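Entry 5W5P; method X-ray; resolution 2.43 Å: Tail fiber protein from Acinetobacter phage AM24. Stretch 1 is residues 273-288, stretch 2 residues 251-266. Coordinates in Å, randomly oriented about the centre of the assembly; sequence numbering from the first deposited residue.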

# COMPACT_ATOMS: atom_id res chain seq x y z
N ILE A 273 -19.26 8.89 1.83
CA ILE A 273 -18.42 8.73 0.64
C ILE A 273 -19.08 7.76 -0.33
O ILE A 273 -19.30 8.08 -1.50
CB ILE A 273 -17.01 8.26 1.04
CG1 ILE A 273 -16.36 9.26 2.00
CG2 ILE A 273 -16.15 8.09 -0.20
CD1 ILE A 273 -14.99 8.81 2.49
N ILE A 274 -19.42 6.56 0.15
CA ILE A 274 -20.16 5.57 -0.61
C ILE A 274 -21.38 5.17 0.20
O ILE A 274 -21.27 4.90 1.41
CB ILE A 274 -19.29 4.33 -0.93
CG1 ILE A 274 -18.10 4.73 -1.80
CG2 ILE A 274 -20.13 3.26 -1.61
CD1 ILE A 274 -17.25 3.55 -2.24
N ASP A 275 -22.54 5.15 -0.44
CA ASP A 275 -23.81 4.83 0.21
C ASP A 275 -24.47 3.68 -0.54
O ASP A 275 -25.12 3.91 -1.57
CB ASP A 275 -24.70 6.07 0.26
CG ASP A 275 -25.99 5.83 1.02
OD1 ASP A 275 -26.99 6.51 0.72
OD2 ASP A 275 -25.99 4.96 1.92
N SER A 276 -24.31 2.46 -0.04
CA SER A 276 -24.91 1.30 -0.67
C SER A 276 -24.97 0.16 0.35
O SER A 276 -24.83 0.38 1.56
CB SER A 276 -24.14 0.92 -1.95
OG SER A 276 -24.84 -0.07 -2.68
N LYS A 277 -25.17 -1.07 -0.14
CA LYS A 277 -25.22 -2.25 0.72
C LYS A 277 -24.27 -3.35 0.28
O LYS A 277 -24.12 -4.34 1.01
CB LYS A 277 -26.65 -2.82 0.76
CG LYS A 277 -27.68 -1.87 1.36
CD LYS A 277 -27.39 -1.62 2.83
CE LYS A 277 -28.55 -0.94 3.53
NZ LYS A 277 -28.34 -0.94 5.01
N ARG A 278 -23.61 -3.22 -0.87
CA ARG A 278 -22.78 -4.27 -1.41
C ARG A 278 -21.72 -3.63 -2.30
O ARG A 278 -21.96 -2.56 -2.88
CB ARG A 278 -23.63 -5.29 -2.19
CG ARG A 278 -22.85 -6.45 -2.79
CD ARG A 278 -23.20 -7.76 -2.09
NE ARG A 278 -22.66 -8.94 -2.75
CZ ARG A 278 -21.37 -9.25 -2.85
NH1 ARG A 278 -21.01 -10.36 -3.48
NH2 ARG A 278 -20.44 -8.46 -2.32
N GLY A 279 -20.56 -4.26 -2.38
CA GLY A 279 -19.45 -3.68 -3.13
C GLY A 279 -18.57 -4.75 -3.73
O GLY A 279 -18.44 -5.85 -3.20
N PHE A 280 -17.95 -4.41 -4.86
CA PHE A 280 -16.95 -5.25 -5.51
C PHE A 280 -15.77 -4.36 -5.88
O PHE A 280 -15.96 -3.35 -6.57
CB PHE A 280 -17.50 -5.93 -6.78
CG PHE A 280 -18.70 -6.81 -6.54
CD1 PHE A 280 -19.98 -6.27 -6.54
CD2 PHE A 280 -18.55 -8.18 -6.35
CE1 PHE A 280 -21.09 -7.07 -6.34
CE2 PHE A 280 -19.66 -8.99 -6.15
CZ PHE A 280 -20.93 -8.43 -6.14
N ASN A 281 -14.58 -4.72 -5.43
CA ASN A 281 -13.33 -4.08 -5.85
C ASN A 281 -13.40 -2.57 -5.62
O ASN A 281 -13.41 -1.76 -6.54
CB ASN A 281 -13.03 -4.42 -7.31
CG ASN A 281 -11.75 -3.79 -7.80
OD1 ASN A 281 -10.72 -3.86 -7.14
ND2 ASN A 281 -11.81 -3.18 -8.98
N VAL A 282 -13.44 -2.22 -4.34
CA VAL A 282 -13.67 -0.85 -3.90
C VAL A 282 -12.36 -0.31 -3.34
O VAL A 282 -11.66 -1.01 -2.60
CB VAL A 282 -14.80 -0.79 -2.85
CG1 VAL A 282 -14.86 0.59 -2.18
CG2 VAL A 282 -16.13 -1.17 -3.48
N THR A 283 -12.02 0.92 -3.71
CA THR A 283 -10.81 1.57 -3.23
C THR A 283 -11.15 2.98 -2.77
O THR A 283 -11.76 3.75 -3.52
CB THR A 283 -9.73 1.64 -4.32
OG1 THR A 283 -9.56 0.34 -4.91
CG2 THR A 283 -8.41 2.10 -3.73
N VAL A 284 -10.78 3.30 -1.53
CA VAL A 284 -10.94 4.66 -1.01
C VAL A 284 -9.67 5.03 -0.26
O VAL A 284 -9.56 4.78 0.95
CB VAL A 284 -12.19 4.77 -0.11
CG1 VAL A 284 -12.33 6.19 0.41
CG2 VAL A 284 -13.46 4.35 -0.87
N SER A 285 -8.71 5.63 -0.96
CA SER A 285 -7.37 5.83 -0.42
C SER A 285 -6.88 7.26 -0.66
O SER A 285 -7.18 7.88 -1.68
CB SER A 285 -6.37 4.85 -1.05
OG SER A 285 -6.72 3.51 -0.76
N ARG A 286 -6.11 7.76 0.32
CA ARG A 286 -5.34 9.00 0.18
C ARG A 286 -6.24 10.20 -0.13
O ARG A 286 -5.95 11.02 -1.00
CB ARG A 286 -4.23 8.85 -0.87
CG ARG A 286 -3.13 7.86 -0.48
CD ARG A 286 -2.34 7.37 -1.69
NE ARG A 286 -3.00 6.25 -2.38
CZ ARG A 286 -2.84 4.97 -2.07
NH1 ARG A 286 -2.04 4.62 -1.07
NH2 ARG A 286 -3.48 4.03 -2.75
N ASN A 287 -7.34 10.31 0.61
CA ASN A 287 -8.24 11.45 0.51
C ASN A 287 -8.16 12.30 1.77
O ASN A 287 -8.09 11.77 2.88
CB ASN A 287 -9.69 11.01 0.30
CG ASN A 287 -9.87 10.10 -0.90
OD1 ASN A 287 -9.83 8.87 -0.78
ND2 ASN A 287 -10.10 10.69 -2.06
N PHE A 288 -8.18 13.62 1.59
CA PHE A 288 -8.21 14.57 2.70
C PHE A 288 -9.67 14.80 3.09
O PHE A 288 -10.38 15.59 2.45
CB PHE A 288 -7.54 15.88 2.31
CG PHE A 288 -6.07 15.75 2.00
CD1 PHE A 288 -5.26 14.90 2.74
CD2 PHE A 288 -5.50 16.48 0.96
CE1 PHE A 288 -3.91 14.79 2.46
CE2 PHE A 288 -4.15 16.37 0.67
CZ PHE A 288 -3.35 15.52 1.43
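Stretch 2 251-266: NETTGYVQSVTIEENH

Stretch 2 lies alongside stretch 1 as a neighbouring parallel rung, joined to it by backbone hydrogen bonds and by side chains packed along the shared register. Strand 260-263 runs beside strand 282-285 with their axes 4.6 Å apart at closest approach and 1° between their directions. The register is in step: Val257 pairs with Gly279, Gln258 with Phe280, Thr261 with Thr283 and Ile262 with Val284.

Both chains turn a corner together. Ser259 (phi/psi 54/68) lies beside Asn281 (55/67), so the backbones stay matched through the bend. Before it, Val257 N bonds to Arg278 O at 3.0 Å, and Val257 O accepts from Phe280 N at 2.9 Å. At the corner Ser259 N reaches Phe280 O at 2.8 Å, and Ser259 OG accepts from Asn281 ND2 at 3.0 Å. Beyond it, Val260 O accepts from Thr283 N at 2.9 Å, Ile262 N donates to Thr283 O at 2.7 Å, and Ile262 O accepts from Ser285 N at 3.0 Å. A second left-handed pair, Glu264 (61/48) and Arg286 (59/47), follows the strands. Phe288 N then bonds to Asn265 O at 3.0 Å.

Val257 and Ile262 point to the same apolar face. Val257 CG2 meets Val282 CG2 at 3.7 Å. Ile262 CD1 packs on Ile273 CG2 at 3.7 Å and Ile274 CG1 at 3.9 Å. Phe280, on the other face, turns its ring edge toward the Tyr256 ring, centroids 5.4 Å apart. Thr261 and Thr283 also lie on that face and share water 2, at 2.8 Å from Thr261 OG1 and 2.6 Å from Thr283 OG1.

Two salt bridges add charge pairing: Glu252 OE1 to Arg278 NE at 3.0 Å, and Glu263 OE1 to Arg286 NE at 2.8 Å. At the far end His266 offers its ring face to the edge of Phe288.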

# COMPACT_ATOMS: atom_id res chain seq x y z
N ASN A 251 -27.42 -10.81 -9.62
CA ASN A 251 -27.54 -11.77 -8.53
C ASN A 251 -27.71 -11.11 -7.17
O ASN A 251 -27.61 -11.80 -6.15
CB ASN A 251 -26.31 -12.68 -8.49
CG ASN A 251 -25.88 -13.15 -9.86
OD1 ASN A 251 -26.59 -13.89 -10.53
ND2 ASN A 251 -24.69 -12.73 -10.28
N GLU A 252 -27.95 -9.80 -7.12
CA GLU A 252 -27.97 -9.07 -5.87
C GLU A 252 -29.38 -8.61 -5.53
O GLU A 252 -30.14 -8.18 -6.41
CB GLU A 252 -27.03 -7.86 -5.92
CG GLU A 252 -25.61 -8.21 -6.30
CD GLU A 252 -25.00 -9.27 -5.40
OE1 GLU A 252 -25.28 -9.27 -4.17
OE2 GLU A 252 -24.24 -10.12 -5.92
N THR A 253 -29.73 -8.70 -4.25
CA THR A 253 -31.03 -8.26 -3.76
C THR A 253 -31.02 -6.83 -3.26
O THR A 253 -32.06 -6.32 -2.84
CB THR A 253 -31.51 -9.19 -2.64
OG1 THR A 253 -30.47 -9.35 -1.66
CG2 THR A 253 -31.87 -10.56 -3.20
N THR A 254 -29.86 -6.17 -3.28
CA THR A 254 -29.73 -4.75 -3.01
C THR A 254 -28.90 -4.13 -4.12
O THR A 254 -28.34 -4.82 -4.97
CB THR A 254 -29.07 -4.48 -1.65
OG1 THR A 254 -27.68 -4.84 -1.71
CG2 THR A 254 -29.75 -5.28 -0.55
N GLY A 255 -28.80 -2.80 -4.10
CA GLY A 255 -27.86 -2.13 -4.96
C GLY A 255 -26.43 -2.46 -4.58
O GLY A 255 -26.14 -2.95 -3.49
N TYR A 256 -25.51 -2.19 -5.50
CA TYR A 256 -24.11 -2.43 -5.23
C TYR A 256 -23.25 -1.52 -6.11
O TYR A 256 -23.69 -1.02 -7.14
CB TYR A 256 -23.72 -3.90 -5.45
CG TYR A 256 -23.93 -4.41 -6.86
CD1 TYR A 256 -25.15 -4.93 -7.26
CD2 TYR A 256 -22.89 -4.39 -7.78
CE1 TYR A 256 -25.34 -5.41 -8.54
CE2 TYR A 256 -23.06 -4.86 -9.07
CZ TYR A 256 -24.29 -5.37 -9.44
OH TYR A 256 -24.46 -5.85 -10.72
N VAL A 257 -22.01 -1.33 -5.67
CA VAL A 257 -21.00 -0.61 -6.43
C VAL A 257 -19.99 -1.62 -6.93
O VAL A 257 -19.76 -2.67 -6.31
CB VAL A 257 -20.33 0.50 -5.58
CG1 VAL A 257 -21.38 1.48 -5.05
CG2 VAL A 257 -19.53 -0.10 -4.44
N GLN A 258 -19.38 -1.32 -8.08
CA GLN A 258 -18.45 -2.25 -8.69
C GLN A 258 -17.28 -1.49 -9.30
O GLN A 258 -17.48 -0.64 -10.18
CB GLN A 258 -19.15 -3.12 -9.74
CG GLN A 258 -18.23 -3.88 -10.64
CD GLN A 258 -18.97 -4.69 -11.69
OE1 GLN A 258 -18.43 -4.99 -12.75
NE2 GLN A 258 -20.20 -5.07 -11.38
N SER A 259 -16.07 -1.78 -8.83
CA SER A 259 -14.84 -1.20 -9.35
C SER A 259 -14.90 0.33 -9.33
O SER A 259 -14.94 1.00 -10.37
CB SER A 259 -14.53 -1.72 -10.75
OG SER A 259 -14.21 -3.10 -10.73
N VAL A 260 -14.91 0.87 -8.12
CA VAL A 260 -14.90 2.31 -7.88
C VAL A 260 -13.65 2.63 -7.07
O VAL A 260 -13.43 2.05 -6.00
CB VAL A 260 -16.17 2.78 -7.15
CG1 VAL A 260 -16.04 4.26 -6.75
CG2 VAL A 260 -17.39 2.57 -8.03
N THR A 261 -12.83 3.55 -7.58
CA THR A 261 -11.62 4.00 -6.92
C THR A 261 -11.76 5.48 -6.61
O THR A 261 -11.88 6.30 -7.53
CB THR A 261 -10.38 3.76 -7.79
OG1 THR A 261 -10.20 2.35 -7.98
CG2 THR A 261 -9.13 4.34 -7.14
N ILE A 262 -11.76 5.82 -5.33
CA ILE A 262 -11.89 7.19 -4.85
C ILE A 262 -10.58 7.57 -4.18
O ILE A 262 -10.29 7.12 -3.06
CB ILE A 262 -13.08 7.34 -3.89
CG1 ILE A 262 -14.36 6.89 -4.57
CG2 ILE A 262 -13.19 8.77 -3.38
CD1 ILE A 262 -15.59 6.98 -3.70
N GLU A 263 -9.77 8.38 -4.86
CA GLU A 263 -8.39 8.60 -4.47
C GLU A 263 -7.98 10.05 -4.72
O GLU A 263 -8.34 10.63 -5.75
CB GLU A 263 -7.45 7.65 -5.24
CG GLU A 263 -6.04 7.56 -4.68
CD GLU A 263 -5.18 6.55 -5.42
OE1 GLU A 263 -4.08 6.22 -4.92
OE2 GLU A 263 -5.59 6.08 -6.50
N GLU A 264 -7.24 10.63 -3.77
CA GLU A 264 -6.62 11.95 -3.92
C GLU A 264 -7.66 13.06 -4.14
O GLU A 264 -7.52 13.91 -5.02
CB GLU A 264 -5.58 11.95 -5.03
CG GLU A 264 -4.20 11.46 -4.58
CD GLU A 264 -3.60 10.40 -5.50
OE1 GLU A 264 -3.76 10.53 -6.74
OE2 GLU A 264 -2.98 9.44 -4.98
N ASN A 265 -8.70 13.06 -3.30
CA ASN A 265 -9.74 14.07 -3.33
C ASN A 265 -9.70 14.90 -2.05
O ASN A 265 -8.99 14.58 -1.10
CB ASN A 265 -11.13 13.45 -3.49
CG ASN A 265 -11.31 12.76 -4.82
OD1 ASN A 265 -11.33 13.40 -5.88
ND2 ASN A 265 -11.45 11.44 -4.79
N HIS A 266 -10.49 15.97 -2.05
CA HIS A 266 -10.65 16.85 -0.89
C HIS A 266 -12.12 16.80 -0.48
O HIS A 266 -12.96 17.49 -1.06
CB HIS A 266 -10.19 18.27 -1.22
CG HIS A 266 -8.80 18.36 -1.76
ND1 HIS A 266 -7.73 18.79 -1.01
CD2 HIS A 266 -8.30 18.08 -2.99
CE1 HIS A 266 -6.63 18.77 -1.75
NE2 HIS A 266 -6.96 18.34 -2.96
O HOH W 1 -22.95 -11.96 -5.06
O HOH W 2 -10.99 -0.17 -7.03
O HOH W 3 -6.04 14.30 -1.43